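Local structure of 6b protein (Agrobacterium vitis, 3AQ2) at residues Q10-R15 and R28-D33; M139-I144 and E183-Q188; Q106-I111 and S129-F134. The protein disturbs plant cell proliferation, probably as a toxin with an ADP-ribosylation fold that acts on the miRNA machinery of the host. All coordinates share one frame; numbering follows the deposited sequence.

How the contacts relate
Along the chain contact 1 comes first, contact 3 next and contact 2 last, each closing before the next one opens. Contacts 1 and 3 share the mixed four-stranded sheet: strand 12-13 forms one edge of it, strand 133-137 lies inside it, and strand 199-202 runs between them. Their centres are about 21 Å apart, yet they touch where Arg15 CD packs 4.1 Å from Phe133 CE2. Contact 2 stands apart, its centre about 24 Å from that of contact 1 and about 26 Å from that of contact 3, at the start of strand 143-151 in the three-stranded antiparallel sheet. Together they tie helices 20-38 and 105-115 and a late loop onto the β core.

Contact 1 (Q10-R15 and R28-D33); sequences QVRDLR and RQARTD
Arg12 meets helix 20-38 at Ala30 and Asp33. Near the backbone, Arg12 CG rests 3.6 Å from CB of Ala30, a small apolar touch. At the far end NH2 donates to OD2 of Asp33 over 3.3 Å, a long hydrogen bond within a salt bridge. The oxygen sits at the guanidinium edge, close to its plane; the carboxylate plane is turned 65° from it, and NH2 arrives on the anti side of OD2. This is the one direct bond between the two groups. Water 1 adds a second path, accepting from Arg12 NE at 2.9 Å and donating to Asp33 OD2 at 2.8 Å.

Behind this first shell, each charged group is steadied from its own segment. A nearly eclipsed bend at chi2 (-10°) brings Arg12 NH1 to Gln10 O, where it donates over 2.8 Å on a carbonyl lone pair. One helical turn before Asp33, Gln29 sends NE2 to Asp33 OD1 (2.9 Å) from above the carboxylate plane. Further out, strand 12-13 is hydrogen-bonded through its backbone to Leu200 as an edge of the mixed sheet, and Ala30 also touches Val198. With NE on water 1, NH1 on Gln10 and NH2 on Asp33, and with OD1 served by Gln29, this partly buried pair probably stays charged on both sides.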
loop_
_atom_site.group_PDB
_atom_site.type_symbol
_atom_site.label_atom_id
_atom_site.label_comp_id
_atom_site.label_asym_id
_atom_site.label_seq_id
_atom_site.Cartn_x
_atom_site.Cartn_y
_atom_site.Cartn_z
ATOM N N GLN A 10 14.644 6.994 1.271
ATOM C CA GLN A 10 15.111 5.621 1.398
ATOM C C GLN A 10 14.008 4.828 2.099
ATOM O O GLN A 10 13.671 5.121 3.249
ATOM C CB GLN A 10 16.424 5.581 2.196
ATOM C CG GLN A 10 17.548 6.435 1.584
ATOM C CD GLN A 10 18.843 6.461 2.402
ATOM O OE1 GLN A 10 19.000 5.724 3.383
ATOM N NE2 GLN A 10 19.777 7.313 1.991
ATOM N N VAL A 11 13.425 3.855 1.398
ATOM C CA VAL A 11 12.384 3.003 2.003
ATOM C C VAL A 11 12.878 2.439 3.341
ATOM O O VAL A 11 14.053 2.051 3.466
ATOM C CB VAL A 11 11.944 1.860 1.048
ATOM C CG1 VAL A 11 13.056 0.805 0.880
ATOM C CG2 VAL A 11 10.651 1.221 1.530
ATOM N N ARG A 12 11.997 2.422 4.340
ATOM C CA ARG A 12 12.367 1.859 5.639
ATOM C C ARG A 12 12.125 0.357 5.564
ATOM O O ARG A 12 10.976 -0.092 5.468
ATOM C CB ARG A 12 11.547 2.446 6.790
ATOM C CG ARG A 12 11.744 3.928 7.177
ATOM C CD ARG A 12 12.899 4.656 6.546
ATOM N NE ARG A 12 13.040 5.982 7.159
ATOM C CZ ARG A 12 13.616 7.027 6.569
ATOM N NH1 ARG A 12 14.112 6.925 5.337
ATOM N NH2 ARG A 12 13.684 8.189 7.214
ATOM N N ASP A 13 13.210 -0.416 5.591
ATOM C CA ASP A 13 13.080 -1.867 5.568
ATOM C C ASP A 13 12.941 -2.368 7.004
ATOM O O ASP A 13 13.928 -2.425 7.752
ATOM C CB ASP A 13 14.281 -2.504 4.870
ATOM C CG ASP A 13 14.152 -4.017 4.715
ATOM O OD1 ASP A 13 13.177 -4.621 5.213
ATOM O OD2 ASP A 13 15.065 -4.611 4.085
ATOM N N LEU A 14 11.706 -2.693 7.388
ATOM C CA LEU A 14 11.399 -3.066 8.765
ATOM C C LEU A 14 11.217 -4.581 8.920
ATOM O O LEU A 14 10.668 -5.041 9.926
ATOM C CB LEU A 14 10.145 -2.324 9.261
ATOM C CG LEU A 14 10.219 -0.800 9.123
ATOM C CD1 LEU A 14 8.911 -0.143 9.592
ATOM C CD2 LEU A 14 11.430 -0.241 9.873
ATOM N N ARG A 15 11.699 -5.355 7.940
ATOM C CA ARG A 15 11.500 -6.815 7.964
ATOM C C ARG A 15 12.137 -7.533 9.158
ATOM O O ARG A 15 11.729 -8.647 9.483
ATOM C CB ARG A 15 11.962 -7.466 6.655
ATOM C CG ARG A 15 11.040 -7.202 5.480
ATOM C CD ARG A 15 11.600 -7.812 4.210
ATOM N NE ARG A 15 12.774 -7.079 3.742
ATOM C CZ ARG A 15 13.501 -7.423 2.681
ATOM N NH1 ARG A 15 13.184 -8.504 1.978
ATOM N NH2 ARG A 15 14.550 -6.694 2.330
ATOM N N ARG A 28 5.294 4.637 12.670
ATOM C CA ARG A 28 4.912 6.010 13.030
ATOM C C ARG A 28 5.999 6.995 12.609
ATOM O O ARG A 28 5.703 8.021 11.984
ATOM C CB ARG A 28 4.642 6.119 14.538
ATOM C CG ARG A 28 4.129 7.483 14.976
ATOM C CD ARG A 28 3.732 7.475 16.451
ATOM N NE ARG A 28 3.204 8.778 16.864
ATOM C CZ ARG A 28 2.748 9.068 18.084
ATOM N NH1 ARG A 28 2.738 8.147 19.046
ATOM N NH2 ARG A 28 2.296 10.292 18.344
ATOM N N GLN A 29 7.245 6.660 12.930
ATOM C CA GLN A 29 8.388 7.519 12.629
ATOM C C GLN A 29 8.637 7.600 11.126
ATOM O O GLN A 29 9.006 8.661 10.618
ATOM C CB GLN A 29 9.655 7.032 13.333
ATOM C CG GLN A 29 10.791 8.064 13.330
ATOM C CD GLN A 29 10.391 9.374 13.998
ATOM O OE1 GLN A 29 9.837 9.373 15.096
ATOM N NE2 GLN A 29 10.669 10.500 13.333
ATOM N N ALA A 30 8.457 6.480 10.426
ATOM C CA ALA A 30 8.672 6.460 8.974
ATOM C C ALA A 30 7.698 7.410 8.290
ATOM O O ALA A 30 8.076 8.166 7.385
ATOM C CB ALA A 30 8.521 5.046 8.427
ATOM N N ARG A 31 6.447 7.377 8.734
ATOM C CA ARG A 31 5.409 8.234 8.175
ATOM C C ARG A 31 5.751 9.703 8.402
ATOM O O ARG A 31 5.669 10.524 7.477
ATOM C CB ARG A 31 4.052 7.916 8.809
ATOM C CG ARG A 31 2.905 8.544 8.063
ATOM C CD ARG A 31 1.736 8.876 8.947
ATOM N NE ARG A 31 1.126 10.118 8.479
ATOM C CZ ARG A 31 1.428 11.330 8.938
ATOM N NH1 ARG A 31 2.324 11.484 9.904
ATOM N NH2 ARG A 31 0.826 12.398 8.428
ATOM N N THR A 32 6.139 10.030 9.629
ATOM C CA THR A 32 6.514 11.404 9.969
ATOM C C THR A 32 7.706 11.883 9.129
ATOM O O THR A 32 7.691 13.018 8.634
ATOM C CB THR A 32 6.821 11.562 11.475
ATOM O OG1 THR A 32 5.663 11.186 12.232
ATOM C CG2 THR A 32 7.190 13.010 11.805
ATOM N N ASP A 33 8.720 11.025 8.977
ATOM C CA ASP A 33 9.945 11.376 8.226
ATOM C C ASP A 33 9.659 11.580 6.743
ATOM O O ASP A 33 10.263 12.442 6.091
ATOM C CB ASP A 33 11.020 10.298 8.369
ATOM C CG ASP A 33 11.631 10.242 9.767
ATOM O OD1 ASP A 33 11.374 11.139 10.607
ATOM O OD2 ASP A 33 12.388 9.286 10.017
HETATM O O HOH W 1 12.003 6.530 9.815
#

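Contact 2 (M139-I144 and E183-Q188); sequences MSQLFI and ETREFQ
Arg185, whose guanidinium lies against Leu142, holds OE2 of Glu183 with two of its own nitrogens: NE at 2.9 Å, on the syn side, and the backbone N at 3.0 Å, on the anti lone pair. NH2 completes a side-on salt bridge, donating to Glu183 OE1 over 2.9 Å in a nearly straight bond (173°). These bonds curl 183-185 into a compact loop just after the unmodelled residues 170-182. Facing it, Ser140 to Phe143 form a type I β turn leading into strand 143-151, with an ST turn in which Ser140 OG accepts from the backbone N of Leu142.

The loop and the turn meet mainly through Leu142, whose two methyls divide the work. CD2 sits over the centre of one guanidinium face, 3.7 Å from Arg185 CZ. CD1 lies over one face of the Phe187 ring, 3.4 Å from CG, in a CH-pi contact displaced toward the CB side of the ring. The Arg185 chain turns at chi3 (-65°), which lays the guanidinium flat against the leucine while its edge stays turned to Glu183, and the two-pronged grip fixes its rotation. Gln141 brings CG near NH1 from an oblique direction, with the amide plane steeply inclined to the guanidinium; its own amide is hydrogen-bonded, NE2 to Asp56 O and OE1 to Tyr58 N. Arg161 of strand 154-161 packs on both Leu142 and Phe187, tying the contact to the antiparallel sheet. The remaining guanidinium nitrogen is served by solvent: water 2 accepts from Arg185 NH1 at 2.9 Å and donates to Gln141 O at 2.9 Å.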
loop_
_atom_site.group_PDB
_atom_site.type_symbol
_atom_site.label_atom_id
_atom_site.label_comp_id
_atom_site.label_asym_id
_atom_site.label_seq_id
_atom_site.Cartn_x
_atom_site.Cartn_y
_atom_site.Cartn_z
ATOM N N MET A 139 -1.650 6.876 0.541
ATOM C CA MET A 139 -2.454 6.721 -0.671
ATOM C C MET A 139 -2.583 8.024 -1.459
ATOM O O MET A 139 -2.649 9.122 -0.885
ATOM C CB MET A 139 -3.851 6.217 -0.310
ATOM C CG MET A 139 -3.833 4.779 0.175
ATOM S SD MET A 139 -5.462 4.227 0.709
ATOM C CE MET A 139 -5.801 5.432 1.990
ATOM N N SER A 140 -2.605 7.874 -2.782
ATOM C CA SER A 140 -2.853 8.980 -3.693
ATOM C C SER A 140 -4.350 9.297 -3.777
ATOM O O SER A 140 -5.180 8.595 -3.193
ATOM C CB SER A 140 -2.348 8.613 -5.082
ATOM O OG SER A 140 -3.229 7.669 -5.660
ATOM N N GLN A 141 -4.699 10.332 -4.533
ATOM C CA GLN A 141 -6.102 10.715 -4.659
ATOM C C GLN A 141 -6.886 9.687 -5.486
ATOM O O GLN A 141 -8.118 9.723 -5.516
ATOM C CB GLN A 141 -6.257 12.136 -5.217
ATOM C CG GLN A 141 -6.309 12.239 -6.750
ATOM C CD GLN A 141 -4.937 12.190 -7.439
ATOM O OE1 GLN A 141 -3.975 11.606 -6.937
ATOM N NE2 GLN A 141 -4.869 12.794 -8.617
ATOM N N LEU A 142 -6.173 8.769 -6.138
ATOM C CA LEU A 142 -6.830 7.740 -6.955
ATOM C C LEU A 142 -7.342 6.554 -6.142
ATOM O O LEU A 142 -8.032 5.678 -6.681
ATOM C CB LEU A 142 -5.918 7.270 -8.089
ATOM C CG LEU A 142 -5.430 8.355 -9.047
ATOM C CD1 LEU A 142 -4.537 7.726 -10.086
ATOM C CD2 LEU A 142 -6.588 9.089 -9.715
ATOM N N PHE A 143 -6.998 6.502 -4.858
ATOM C CA PHE A 143 -7.569 5.478 -3.984
ATOM C C PHE A 143 -8.929 5.965 -3.485
ATOM O O PHE A 143 -9.041 7.076 -2.940
ATOM C CB PHE A 143 -6.651 5.226 -2.787
ATOM C CG PHE A 143 -5.453 4.351 -3.098
ATOM C CD1 PHE A 143 -4.296 4.906 -3.655
ATOM C CD2 PHE A 143 -5.473 2.982 -2.823
ATOM C CE1 PHE A 143 -3.176 4.103 -3.929
ATOM C CE2 PHE A 143 -4.367 2.177 -3.093
ATOM C CZ PHE A 143 -3.204 2.748 -3.639
ATOM N N ILE A 144 -9.955 5.141 -3.662
ATOM C CA ILE A 144 -11.280 5.447 -3.151
ATOM C C ILE A 144 -11.604 4.457 -2.042
ATOM O O ILE A 144 -11.167 3.302 -2.106
ATOM C CB ILE A 144 -12.357 5.380 -4.268
ATOM C CG1 ILE A 144 -12.352 4.010 -4.962
ATOM C CG2 ILE A 144 -12.148 6.525 -5.279
ATOM C CD1 ILE A 144 -13.609 3.719 -5.778
ATOM N N GLU A 183 -12.868 9.729 -17.523
ATOM C CA GLU A 183 -11.582 9.915 -16.852
ATOM C C GLU A 183 -10.587 10.565 -17.800
ATOM O O GLU A 183 -10.250 9.991 -18.838
ATOM C CB GLU A 183 -11.028 8.578 -16.346
ATOM C CG GLU A 183 -9.664 8.697 -15.659
ATOM C CD GLU A 183 -9.716 9.591 -14.436
ATOM O OE1 GLU A 183 -10.198 9.129 -13.388
ATOM O OE2 GLU A 183 -9.281 10.759 -14.527
ATOM N N THR A 184 -10.105 11.753 -17.433
ATOM C CA THR A 184 -9.196 12.510 -18.295
ATOM C C THR A 184 -7.803 12.742 -17.688
ATOM O O THR A 184 -6.931 13.329 -18.332
ATOM C CB THR A 184 -9.793 13.875 -18.680
ATOM O OG1 THR A 184 -9.957 14.670 -17.503
ATOM C CG2 THR A 184 -11.151 13.709 -19.390
ATOM N N ARG A 185 -7.593 12.297 -16.457
ATOM C CA ARG A 185 -6.287 12.469 -15.811
ATOM C C ARG A 185 -5.268 11.485 -16.350
ATOM O O ARG A 185 -5.630 10.393 -16.816
ATOM C CB ARG A 185 -6.402 12.322 -14.293
ATOM C CG ARG A 185 -7.167 13.453 -13.638
ATOM C CD ARG A 185 -7.496 13.146 -12.195
ATOM N NE ARG A 185 -8.414 12.018 -12.076
ATOM C CZ ARG A 185 -8.947 11.601 -10.930
ATOM N NH1 ARG A 185 -8.661 12.225 -9.794
ATOM N NH2 ARG A 185 -9.772 10.565 -10.919
ATOM N N GLU A 186 -3.994 11.867 -16.272
ATOM C CA GLU A 186 -2.909 10.986 -16.671
ATOM C C GLU A 186 -2.331 10.294 -15.458
ATOM O O GLU A 186 -1.850 10.945 -14.537
ATOM C CB GLU A 186 -1.787 11.739 -17.388
ATOM C CG GLU A 186 -0.763 10.763 -17.961
ATOM C CD GLU A 186 0.596 11.376 -18.223
ATOM O OE1 GLU A 186 0.675 12.594 -18.489
ATOM O OE2 GLU A 186 1.580 10.606 -18.156
ATOM N N PHE A 187 -2.381 8.971 -15.480
ATOM C CA PHE A 187 -1.783 8.168 -14.427
ATOM C C PHE A 187 -1.489 6.762 -14.936
ATOM O O PHE A 187 -1.976 6.354 -15.996
ATOM C CB PHE A 187 -2.680 8.154 -13.171
ATOM C CG PHE A 187 -4.084 7.670 -13.425
ATOM C CD1 PHE A 187 -4.364 6.301 -13.489
ATOM C CD2 PHE A 187 -5.128 8.578 -13.574
ATOM C CE1 PHE A 187 -5.668 5.845 -13.719
ATOM C CE2 PHE A 187 -6.437 8.133 -13.794
ATOM C CZ PHE A 187 -6.705 6.769 -13.870
ATOM N N GLN A 188 -0.686 6.024 -14.179
ATOM C CA GLN A 188 -0.244 4.696 -14.604
ATOM C C GLN A 188 -1.323 3.645 -14.449
ATOM O O GLN A 188 -2.031 3.619 -13.448
ATOM C CB GLN A 188 0.945 4.252 -13.767
ATOM C CG GLN A 188 2.171 5.077 -13.942
ATOM C CD GLN A 188 3.172 4.722 -12.884
ATOM O OE1 GLN A 188 4.013 3.844 -13.085
ATOM N NE2 GLN A 188 3.069 5.378 -11.729
HETATM O O HOH W 2 -9.808 11.123 -7.354
#

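Contact 3 (Q106-I111 and S129-F134); sequences QEMNAI and STNGFF
Met108 is the first residue of the helical segment to meet the loop: its CB stands 3.9 Å from ND2 of Asn131. CG continues anti to the backbone N (chi1 178°), but bends at chi2 and chi3 then carry the thioether away from the asparagine, and the side chain packs on Met98 and Trp158. The methionine therefore lends only the root of its side chain to this contact. That ND2 is held in turn by a hydrogen bond to Pro105 O, in the first residue of helix 105-115, which anchors the Asn131 amide against the helix.

Asn131 comes just before a classic β bulge, in which Gly132 and Phe133 both face Val70 as the chain enters strand 133-137 of the mixed sheet; the helix packs, in a largely buried contact, against the loop that leads into this strand.

Asn109 follows Met108, its CA 6.5 Å from that of Asn131. Its CB lies 3.1 Å from Asn131 OD1, a close approach of a methylene to a carbonyl oxygen. Although the two side chains run at about a right angle, their amide planes are only 8° apart. The Asn109 amide is probably turned over in the model: the atom placed as OD1 lies 2.8 Å from Asn131 OD1, and with the group turned back this may be a hydrogen bond. Thr130 stands at the margin, OG1 being hydrogen-bonded to Gly127 O and 3.4 Å from the atom modelled as Asn109 OD1.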
loop_
_atom_site.group_PDB
_atom_site.type_symbol
_atom_site.label_atom_id
_atom_site.label_comp_id
_atom_site.label_asym_id
_atom_site.label_seq_id
_atom_site.Cartn_x
_atom_site.Cartn_y
_atom_site.Cartn_z
ATOM N N GLN A 106 -3.337 -15.759 8.401
ATOM C CA GLN A 106 -4.339 -16.676 7.835
ATOM C C GLN A 106 -5.730 -16.028 7.765
ATOM O O GLN A 106 -6.441 -16.180 6.762
ATOM C CB GLN A 106 -4.372 -17.989 8.608
ATOM C CG GLN A 106 -3.035 -18.742 8.549
ATOM C CD GLN A 106 -3.136 -20.161 9.079
ATOM O OE1 GLN A 106 -3.883 -20.432 10.023
ATOM N NE2 GLN A 106 -2.391 -21.083 8.463
ATOM N N GLU A 107 -6.095 -15.303 8.829
ATOM C CA GLU A 107 -7.372 -14.592 8.894
ATOM C C GLU A 107 -7.392 -13.467 7.879
ATOM O O GLU A 107 -8.367 -13.299 7.138
ATOM C CB GLU A 107 -7.596 -14.023 10.293
ATOM C CG GLU A 107 -7.716 -15.107 11.353
ATOM C CD GLU A 107 -7.649 -14.557 12.762
ATOM O OE1 GLU A 107 -6.935 -13.553 12.998
ATOM O OE2 GLU A 107 -8.294 -15.156 13.644
ATOM N N MET A 108 -6.300 -12.704 7.824
ATOM C CA MET A 108 -6.205 -11.615 6.847
ATOM C C MET A 108 -6.352 -12.149 5.421
ATOM O O MET A 108 -7.013 -11.529 4.591
ATOM C CB MET A 108 -4.888 -10.865 7.000
ATOM C CG MET A 108 -4.675 -9.729 5.982
ATOM S SD MET A 108 -6.000 -8.498 5.954
ATOM C CE MET A 108 -5.776 -7.937 7.614
ATOM N N ASN A 109 -5.767 -13.311 5.147
ATOM C CA ASN A 109 -5.878 -13.870 3.810
ATOM C C ASN A 109 -7.332 -14.161 3.439
ATOM O O ASN A 109 -7.735 -13.927 2.302
ATOM C CB ASN A 109 -5.049 -15.137 3.656
ATOM C CG ASN A 109 -5.035 -15.626 2.226
ATOM O OD1 ASN A 109 -4.411 -15.011 1.340
ATOM N ND2 ASN A 109 -5.742 -16.702 1.981
ATOM N N ALA A 110 -8.122 -14.635 4.402
ATOM C CA ALA A 110 -9.550 -14.875 4.150
ATOM C C ALA A 110 -10.289 -13.587 3.759
ATOM O O ALA A 110 -11.114 -13.585 2.829
ATOM C CB ALA A 110 -10.219 -15.532 5.359
ATOM N N ILE A 111 -9.989 -12.500 4.462
ATOM C CA ILE A 111 -10.622 -11.220 4.155
ATOM C C ILE A 111 -10.152 -10.681 2.796
ATOM O O ILE A 111 -10.964 -10.169 2.000
ATOM C CB ILE A 111 -10.386 -10.207 5.283
ATOM C CG1 ILE A 111 -11.038 -10.721 6.578
ATOM C CG2 ILE A 111 -10.960 -8.824 4.917
ATOM C CD1 ILE A 111 -10.821 -9.803 7.780
ATOM N N SER A 129 0.524 -17.350 2.182
ATOM C CA SER A 129 1.898 -16.967 1.824
ATOM C C SER A 129 1.893 -15.654 1.016
ATOM O O SER A 129 2.870 -14.889 1.027
ATOM C CB SER A 129 2.602 -18.075 1.039
ATOM O OG SER A 129 2.032 -18.217 -0.250
ATOM N N THR A 130 0.772 -15.374 0.353
ATOM C CA THR A 130 0.663 -14.180 -0.487
ATOM C C THR A 130 0.494 -12.869 0.297
ATOM O O THR A 130 0.531 -11.782 -0.285
ATOM C CB THR A 130 -0.510 -14.301 -1.471
ATOM O OG1 THR A 130 -1.732 -14.369 -0.733
ATOM C CG2 THR A 130 -0.361 -15.552 -2.343
ATOM N N ASN A 131 0.292 -12.974 1.613
ATOM C CA ASN A 131 0.147 -11.789 2.466
ATOM C C ASN A 131 0.982 -11.840 3.754
ATOM O O ASN A 131 0.645 -11.168 4.730
ATOM C CB ASN A 131 -1.329 -11.478 2.767
ATOM C CG ASN A 131 -2.046 -12.617 3.486
ATOM O OD1 ASN A 131 -2.547 -13.521 2.841
ATOM N ND2 ASN A 131 -2.125 -12.549 4.819
ATOM N N GLY A 132 2.068 -12.619 3.735
ATOM C CA GLY A 132 2.950 -12.748 4.898
ATOM C C GLY A 132 3.786 -11.512 5.176
ATOM O O GLY A 132 4.381 -11.410 6.247
ATOM N N PHE A 133 3.862 -10.607 4.192
ATOM C CA PHE A 133 4.633 -9.362 4.285
ATOM C C PHE A 133 3.763 -8.176 3.883
ATOM O O PHE A 133 2.613 -8.361 3.490
ATOM C CB PHE A 133 5.893 -9.457 3.410
ATOM C CG PHE A 133 6.914 -10.402 3.971
ATOM C CD1 PHE A 133 6.693 -11.779 3.931
ATOM C CD2 PHE A 133 8.051 -9.920 4.623
ATOM C CE1 PHE A 133 7.609 -12.673 4.514
ATOM C CE2 PHE A 133 8.973 -10.807 5.205
ATOM C CZ PHE A 133 8.751 -12.186 5.138
ATOM N N PHE A 134 4.283 -6.961 4.007
ATOM C CA PHE A 134 3.467 -5.797 3.651
ATOM C C PHE A 134 4.304 -4.660 3.109
ATOM O O PHE A 134 5.497 -4.540 3.405
ATOM C CB PHE A 134 2.659 -5.291 4.865
ATOM C CG PHE A 134 3.517 -4.702 5.970
ATOM C CD1 PHE A 134 3.878 -3.345 5.953
ATOM C CD2 PHE A 134 3.972 -5.503 7.020
ATOM C CE1 PHE A 134 4.687 -2.787 6.966
ATOM C CE2 PHE A 134 4.776 -4.958 8.052
ATOM C CZ PHE A 134 5.138 -3.610 8.025
#